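Long-range contact in Exo-1,5-alpha-l-arabinofuranobiosidase (Gibberella zeae, PDB 2YDT), which probably hydrolyses alpha-1,5-linked arabinan from its chain end, releasing arabinobiose, and binds metal ions: residues 241-249 and 261-272. Residues are numbered along the deposited sequence; the frame is centred on the assembly and turned at random.
Sequences YWFPVYYRL and HHQIVSNDGTTP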
ATOM      1  N   TYR A 241     -11.172  11.644 -17.598  1.00 18.11           N
ATOM      2  CA  TYR A 241      -9.924  11.028 -17.047  1.00 15.74           C
ATOM      3  C   TYR A 241     -10.298  10.243 -15.770  1.00 14.55           C
ATOM      4  O   TYR A 241     -10.978  10.779 -14.888  1.00 14.39           O
ATOM      5  CB  TYR A 241      -8.895  12.123 -16.739  1.00 15.76           C
ATOM      6  CG  TYR A 241      -7.457  11.650 -16.501  1.00 13.40           C
ATOM      7  CD1 TYR A 241      -6.503  11.741 -17.496  1.00 12.45           C
ATOM      8  CD2 TYR A 241      -7.084  11.085 -15.299  1.00 11.59           C
ATOM      9  CE1 TYR A 241      -5.198  11.294 -17.290  1.00 12.73           C
ATOM     10  CE2 TYR A 241      -5.791  10.640 -15.086  1.00 11.43           C
ATOM     11  CZ  TYR A 241      -4.850  10.772 -16.069  1.00 12.89           C
ATOM     12  OH  TYR A 241      -3.566  10.324 -15.876  1.00 10.19           O
ATOM     13  N   TRP A 242      -9.895   8.976 -15.674  1.00 11.68           N
ATOM     14  CA  TRP A 242     -10.166   8.220 -14.476  1.00 10.75           C
ATOM     15  C   TRP A 242      -9.019   7.248 -14.151  1.00  9.74           C
ATOM     16  O   TRP A 242      -8.004   7.237 -14.869  1.00  9.88           O
ATOM     17  CB  TRP A 242     -11.520   7.494 -14.537  1.00 11.06           C
ATOM     18  CG  TRP A 242     -11.622   6.317 -15.450  1.00  9.52           C
ATOM     19  CD1 TRP A 242     -11.067   6.180 -16.678  1.00 10.55           C
ATOM     20  CD2 TRP A 242     -12.359   5.120 -15.209  1.00 11.22           C
ATOM     21  NE1 TRP A 242     -11.374   4.971 -17.197  1.00 10.98           N
ATOM     22  CE2 TRP A 242     -12.211   4.310 -16.350  1.00 10.68           C
ATOM     23  CE3 TRP A 242     -13.117   4.649 -14.144  1.00 13.21           C
ATOM     24  CZ2 TRP A 242     -12.775   3.046 -16.448  1.00 12.31           C
ATOM     25  CZ3 TRP A 242     -13.719   3.421 -14.258  1.00 12.25           C
ATOM     26  CH2 TRP A 242     -13.537   2.621 -15.411  1.00 11.61           C
ATOM     27  N   PHE A 243      -9.172   6.529 -13.051  1.00  9.68           N
ATOM     28  CA  PHE A 243      -8.113   5.697 -12.467  1.00  9.02           C
ATOM     29  C   PHE A 243      -8.578   4.249 -12.250  1.00  9.15           C
ATOM     30  O   PHE A 243      -8.502   3.701 -11.151  1.00  9.07           O
ATOM     31  CB  PHE A 243      -7.660   6.336 -11.129  1.00  8.11           C
ATOM     32  CG  PHE A 243      -7.058   7.730 -11.261  1.00  8.27           C
ATOM     33  CD1 PHE A 243      -5.686   7.925 -11.334  1.00  9.49           C
ATOM     34  CD2 PHE A 243      -7.880   8.848 -11.313  1.00 10.96           C
ATOM     35  CE1 PHE A 243      -5.160   9.217 -11.472  1.00 10.20           C
ATOM     36  CE2 PHE A 243      -7.349  10.113 -11.430  1.00 11.45           C
ATOM     37  CZ  PHE A 243      -5.999  10.298 -11.498  1.00  9.73           C
ATOM     38  N   PRO A 244      -9.002   3.555 -13.319  1.00  9.25           N
ATOM     39  CA  PRO A 244      -9.459   2.185 -13.148  1.00  8.29           C
ATOM     40  C   PRO A 244      -8.378   1.220 -12.628  1.00  8.29           C
ATOM     41  O   PRO A 244      -7.194   1.411 -12.908  1.00  9.09           O
ATOM     42  CB  PRO A 244      -9.895   1.795 -14.574  1.00  6.75           C
ATOM     43  CG  PRO A 244      -9.068   2.627 -15.448  1.00  9.22           C
ATOM     44  CD  PRO A 244      -8.978   3.960 -14.732  1.00  9.19           C
ATOM     45  N   VAL A 245      -8.783   0.255 -11.816  1.00  8.74           N
ATOM     46  CA  VAL A 245      -7.859  -0.753 -11.296  1.00  7.81           C
ATOM     47  C   VAL A 245      -7.464  -1.741 -12.399  1.00  9.13           C
ATOM     48  O   VAL A 245      -8.331  -2.403 -13.012  1.00  9.89           O
ATOM     49  CB  VAL A 245      -8.388  -1.460 -10.054  1.00  7.55           C
ATOM     50  CG1 VAL A 245      -7.330  -2.444  -9.502  1.00  8.51           C
ATOM     51  CG2 VAL A 245      -8.770  -0.417  -8.961  1.00  8.18           C
ATOM     52  N   TYR A 246      -6.156  -1.837 -12.651  1.00  8.43           N
ATOM     53  CA  TYR A 246      -5.594  -2.796 -13.608  1.00  9.04           C
ATOM     54  C   TYR A 246      -4.604  -3.694 -12.886  1.00  9.06           C
ATOM     55  O   TYR A 246      -4.123  -3.400 -11.782  1.00  8.77           O
ATOM     56  CB  TYR A 246      -4.901  -2.101 -14.783  1.00  9.18           C
ATOM     57  CG  TYR A 246      -5.775  -1.720 -15.950  1.00  8.42           C
ATOM     58  CD1 TYR A 246      -6.830  -0.833 -15.807  1.00 10.16           C
ATOM     59  CD2 TYR A 246      -5.515  -2.230 -17.236  1.00 10.73           C
ATOM     60  CE1 TYR A 246      -7.634  -0.473 -16.907  1.00 11.20           C
ATOM     61  CE2 TYR A 246      -6.312  -1.874 -18.318  1.00 10.16           C
ATOM     62  CZ  TYR A 246      -7.348  -0.986 -18.143  1.00 12.77           C
ATOM     63  OH  TYR A 246      -8.134  -0.603 -19.236  1.00 12.58           O
ATOM     64  N   TYR A 247      -4.294  -4.818 -13.520  1.00  8.02           N
ATOM     65  CA  TYR A 247      -3.303  -5.752 -12.997  1.00  8.63           C
ATOM     66  C   TYR A 247      -2.551  -6.476 -14.104  1.00  9.34           C
ATOM     67  O   TYR A 247      -2.965  -6.505 -15.257  1.00  9.15           O
ATOM     68  CB  TYR A 247      -3.940  -6.740 -12.025  1.00  8.87           C
ATOM     69  CG  TYR A 247      -4.915  -7.733 -12.631  1.00  9.16           C
ATOM     70  CD1 TYR A 247      -4.505  -9.011 -13.060  1.00  9.49           C
ATOM     71  CD2 TYR A 247      -6.229  -7.354 -12.853  1.00  7.22           C
ATOM     72  CE1 TYR A 247      -5.447  -9.924 -13.587  1.00 12.24           C
ATOM     73  CE2 TYR A 247      -7.138  -8.217 -13.399  1.00 10.68           C
ATOM     74  CZ  TYR A 247      -6.732  -9.492 -13.776  1.00 10.72           C
ATOM     75  OH  TYR A 247      -7.675 -10.332 -14.293  1.00 12.10           O
ATOM     76  N   ARG A 248      -1.414  -7.032 -13.723  1.00  9.02           N
ATOM     77  CA  ARG A 248      -0.570  -7.855 -14.566  1.00  9.63           C
ATOM     78  C   ARG A 248      -0.161  -9.109 -13.807  1.00 10.55           C
ATOM     79  O   ARG A 248      -0.074  -9.106 -12.567  1.00  9.83           O
ATOM     80  CB  ARG A 248       0.668  -7.068 -15.009  1.00  8.80           C
ATOM     81  CG  ARG A 248       0.339  -5.852 -15.865  1.00  8.46           C
ATOM     82  CD  ARG A 248       1.514  -5.053 -16.250  1.00  9.38           C
ATOM     83  NE  ARG A 248       1.127  -3.849 -16.994  1.00  7.88           N
ATOM     84  CZ  ARG A 248       1.879  -3.248 -17.910  1.00  8.30           C
ATOM     85  NH1 ARG A 248       3.082  -3.707 -18.187  1.00  8.97           N
ATOM     86  NH2 ARG A 248       1.451  -2.170 -18.549  1.00  8.66           N
ATOM     87  N   LEU A 249       0.141 -10.178 -14.541  1.00 10.20           N
ATOM     88  CA  LEU A 249       0.577 -11.447 -13.951  1.00 11.04           C
ATOM     89  C   LEU A 249       1.958 -11.851 -14.472  1.00 10.07           C
ATOM     90  O   LEU A 249       2.243 -11.705 -15.679  1.00 11.03           O
ATOM     91  CB  LEU A 249      -0.422 -12.559 -14.293  1.00 11.15           C
ATOM     92  CG  LEU A 249      -1.848 -12.301 -13.852  1.00 13.22           C
ATOM     93  CD1 LEU A 249      -2.862 -13.176 -14.576  1.00 14.67           C
ATOM     94  CD2 LEU A 249      -1.951 -12.474 -12.341  1.00 16.08           C
ATOM     95  N   HIS A 261      -1.805  -6.275 -19.761  1.00 10.41           N
ATOM     96  CA  HIS A 261      -2.569  -5.699 -18.670  1.00  9.82           C
ATOM     97  C   HIS A 261      -4.035  -6.140 -18.720  1.00 10.17           C
ATOM     98  O   HIS A 261      -4.537  -6.596 -19.767  1.00 10.80           O
ATOM     99  CB  HIS A 261      -2.421  -4.162 -18.598  1.00  9.31           C
ATOM    100  CG  HIS A 261      -3.001  -3.382 -19.748  1.00 10.02           C
ATOM    101  ND1 HIS A 261      -2.646  -2.068 -19.980  1.00  9.92           N
ATOM    102  CD2 HIS A 261      -3.873  -3.716 -20.743  1.00 10.95           C
ATOM    103  CE1 HIS A 261      -3.291  -1.625 -21.048  1.00 11.91           C
ATOM    104  NE2 HIS A 261      -4.013  -2.612 -21.546  1.00 11.79           N
ATOM    105  N   HIS A 262      -4.693  -6.026 -17.578  1.00 10.22           N
ATOM    106  CA  HIS A 262      -6.085  -6.445 -17.411  1.00 10.65           C
ATOM    107  C   HIS A 262      -6.824  -5.483 -16.508  1.00 11.42           C
ATOM    108  O   HIS A 262      -6.389  -5.264 -15.398  1.00 11.60           O
ATOM    109  CB  HIS A 262      -6.179  -7.821 -16.810  1.00 11.22           C
ATOM    110  CG  HIS A 262      -5.426  -8.865 -17.562  1.00 12.14           C
ATOM    111  ND1 HIS A 262      -5.941  -9.470 -18.694  1.00 16.06           N
ATOM    112  CD2 HIS A 262      -4.192  -9.398 -17.371  1.00 15.15           C
ATOM    113  CE1 HIS A 262      -5.062 -10.342 -19.153  1.00 15.39           C
ATOM    114  NE2 HIS A 262      -3.991 -10.311 -18.381  1.00 15.98           N
ATOM    115  N   GLN A 263      -7.971  -4.974 -16.955  1.00 11.25           N
ATOM    116  CA  GLN A 263      -8.854  -4.233 -16.073  1.00 10.97           C
ATOM    117  C   GLN A 263      -9.627  -5.168 -15.176  1.00 11.53           C
ATOM    118  O   GLN A 263     -10.057  -6.240 -15.628  1.00 12.39           O
ATOM    119  CB  GLN A 263      -9.899  -3.440 -16.910  1.00 11.08           C
ATOM    120  CG  GLN A 263     -10.724  -2.507 -16.070  1.00 11.41           C
ATOM    121  CD  GLN A 263     -11.720  -1.717 -16.912  1.00 13.52           C
ATOM    122  OE1 GLN A 263     -11.763  -1.889 -18.163  1.00 15.21           O
ATOM    123  NE2 GLN A 263     -12.463  -0.820 -16.274  1.00 14.34           N
ATOM    124  N   ILE A 264      -9.842  -4.785 -13.918  1.00 10.54           N
ATOM    125  CA  ILE A 264     -10.740  -5.524 -13.042  1.00 11.31           C
ATOM    126  C   ILE A 264     -12.157  -5.068 -13.310  1.00 11.84           C
ATOM    127  O   ILE A 264     -12.480  -3.906 -13.148  1.00 11.30           O
ATOM    128  CB  ILE A 264     -10.472  -5.333 -11.529  1.00 10.46           C
ATOM    129  CG1 ILE A 264      -9.116  -5.884 -11.178  1.00 11.34           C
ATOM    130  CG2 ILE A 264     -11.577  -6.076 -10.696  1.00 12.12           C
ATOM    131  CD1 ILE A 264      -8.767  -5.850  -9.645  1.00 10.52           C
ATOM    132  N   VAL A 265     -13.009  -6.005 -13.743  1.00 12.61           N
ATOM    133  CA  VAL A 265     -14.452  -5.749 -13.926  1.00 12.89           C
ATOM    134  C   VAL A 265     -15.154  -6.939 -13.292  1.00 13.91           C
ATOM    135  O   VAL A 265     -14.866  -8.076 -13.659  1.00 13.85           O
ATOM    136  CB  VAL A 265     -14.829  -5.630 -15.422  1.00 13.33           C
ATOM    137  CG1 VAL A 265     -16.348  -5.332 -15.598  1.00 15.53           C
ATOM    138  CG2 VAL A 265     -14.042  -4.527 -16.147  1.00 14.04           C
ATOM    139  N   SER A 266     -16.039  -6.716 -12.311  1.00 14.19           N
ATOM    140  CA  SER A 266     -16.713  -7.850 -11.658  1.00 14.70           C
ATOM    141  C   SER A 266     -17.833  -8.364 -12.580  1.00 15.09           C
ATOM    142  O   SER A 266     -18.159  -7.703 -13.565  1.00 14.35           O
ATOM    143  CB  SER A 266     -17.266  -7.497 -10.264  1.00 15.22           C
ATOM    144  OG  SER A 266     -18.250  -6.496 -10.323  1.00 16.10           O
ATOM    145  N   ASN A 267     -18.385  -9.518 -12.209  1.00 17.24           N
ATOM    146  CA  ASN A 267     -19.422 -10.212 -13.013  1.00 18.63           C
ATOM    147  C   ASN A 267     -20.660  -9.328 -13.278  1.00 19.55           C
ATOM    148  O   ASN A 267     -21.282  -9.424 -14.354  1.00 20.18           O
ATOM    149  CB  ASN A 267     -19.807 -11.551 -12.361  1.00 19.52           C
ATOM    150  CG  ASN A 267     -20.399 -11.373 -10.981  1.00 23.88           C
ATOM    151  OD1 ASN A 267     -19.733 -10.887 -10.072  1.00 27.76           O
ATOM    152  ND2 ASN A 267     -21.682 -11.769 -10.814  1.00 29.52           N
ATOM    153  N   ASP A 268     -21.006  -8.423 -12.355  1.00 19.24           N
ATOM    154  CA  ASP A 268     -22.130  -7.487 -12.584  1.00 19.86           C
ATOM    155  C   ASP A 268     -21.775  -6.207 -13.345  1.00 19.53           C
ATOM    156  O   ASP A 268     -22.611  -5.313 -13.507  1.00 20.03           O
ATOM    157  CB  ASP A 268     -22.866  -7.184 -11.269  1.00 20.29           C
ATOM    158  CG  ASP A 268     -22.167  -6.140 -10.413  1.00 22.98           C
ATOM    159  OD1 ASP A 268     -21.003  -5.814 -10.718  1.00 19.45           O
ATOM    160  OD2 ASP A 268     -22.807  -5.634  -9.468  1.00 26.75           O
ATOM    161  N   GLY A 269     -20.515  -6.092 -13.785  1.00 18.10           N
ATOM    162  CA  GLY A 269     -20.065  -4.947 -14.556  1.00 17.86           C
ATOM    163  C   GLY A 269     -19.378  -3.834 -13.769  1.00 16.67           C
ATOM    164  O   GLY A 269     -19.026  -2.815 -14.343  1.00 17.39           O
ATOM    165  N   THR A 270     -19.245  -4.008 -12.462  1.00 15.50           N
ATOM    166  CA  THR A 270     -18.639  -2.972 -11.605  1.00 14.91           C
ATOM    167  C   THR A 270     -17.169  -2.817 -11.962  1.00 14.72           C
ATOM    168  O   THR A 270     -16.464  -3.827 -12.114  1.00 14.54           O
ATOM    169  CB  THR A 270     -18.764  -3.304 -10.115  1.00 15.19           C
ATOM    170  OG1 THR A 270     -20.163  -3.428  -9.763  1.00 16.37           O
ATOM    171  CG2 THR A 270     -18.141  -2.183  -9.246  1.00 12.92           C
ATOM    172  N   THR A 271     -16.760  -1.554 -12.121  1.00 14.41           N
ATOM    173  CA  THR A 271     -15.406  -1.161 -12.531  1.00 13.29           C
ATOM    174  C   THR A 271     -14.681  -0.419 -11.372  1.00 12.96           C
ATOM    175  O   THR A 271     -14.755   0.806 -11.265  1.00 14.10           O
ATOM    176  CB  THR A 271     -15.442  -0.261 -13.750  1.00 15.05           C
ATOM    177  OG1 THR A 271     -16.245   0.894 -13.493  1.00 13.65           O
ATOM    178  CG2 THR A 271     -15.970  -0.979 -14.998  1.00 14.33           C
ATOM    179  N   PRO A 272     -14.006  -1.171 -10.498  1.00 11.69           N
ATOM    180  CA  PRO A 272     -13.299  -0.513  -9.381  1.00 11.61           C
ATOM    181  C   PRO A 272     -12.258   0.448  -9.913  1.00 10.93           C
ATOM    182  O   PRO A 272     -11.611   0.181 -10.942  1.00  9.65           O
ATOM    183  CB  PRO A 272     -12.622  -1.655  -8.640  1.00 12.36           C
ATOM    184  CG  PRO A 272     -12.710  -2.833  -9.514  1.00 12.87           C
ATOM    185  CD  PRO A 272     -13.832  -2.629 -10.483  1.00 11.35           C
TER
HETATM  186  O   HOH W   1     -10.191   0.988 -18.690  1.00 15.19           O
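Tyr246 and Tyr247 meet Gln263 and His262 in a short antiparallel pairing between the last two strands of one four-stranded propeller blade, with 262-263 at the blade's outer edge. Tyr247 and His262 form the hydrogen-bonded pair, Tyr247 N giving to His262 O at 2.8 Å and His262 N returning to Tyr247 O; Tyr246 and Gln263 are the non-hydrogen-bonded pair beside it. Beyond them the partner chain leaves in a loop. Val245 O still receives Ile264 N, but Val245 N turns to Pro272 O, 3.0 Å away in a nearly straight bond (177°), so one residue holds both ends of that loop.

On one face of the sheet, the Tyr246 ring lies over Gln263, whose CB sits 3.9 Å from the ring centroid in a CH-pi contact. The ring's CD2-CE2 edge points into the face of His261, T-shaped with planes 70° apart. At the phenol end, a water 2.7 Å from Tyr246 OH reaches Gln263 OE1 only weakly. The extended chain of Gln263 brings its amide to the Trp242 ring, with NE2 3.7 Å from CH2.

On the opposite face, that of Tyr247 and His262, Tyr247 has CG between its backbone N and carbonyl carbon (chi1 68°), laying the ring against the partner strand: His262 CB covers one face and Ile264 CG1 packs against CD2. Ile264 CD1 also touches Val245 CG1.

Arg248 NH1 bonds Phe256 O, while its NH2 and His261 ND1 both bond Tyr203 OH; Tyr247 OH reaches Gly307 O and Trp312 NE1. Strand 223-230 flanks 245-250 on its other side, while Pro272 packs on Phe301 of strand 300-303 in the next blade.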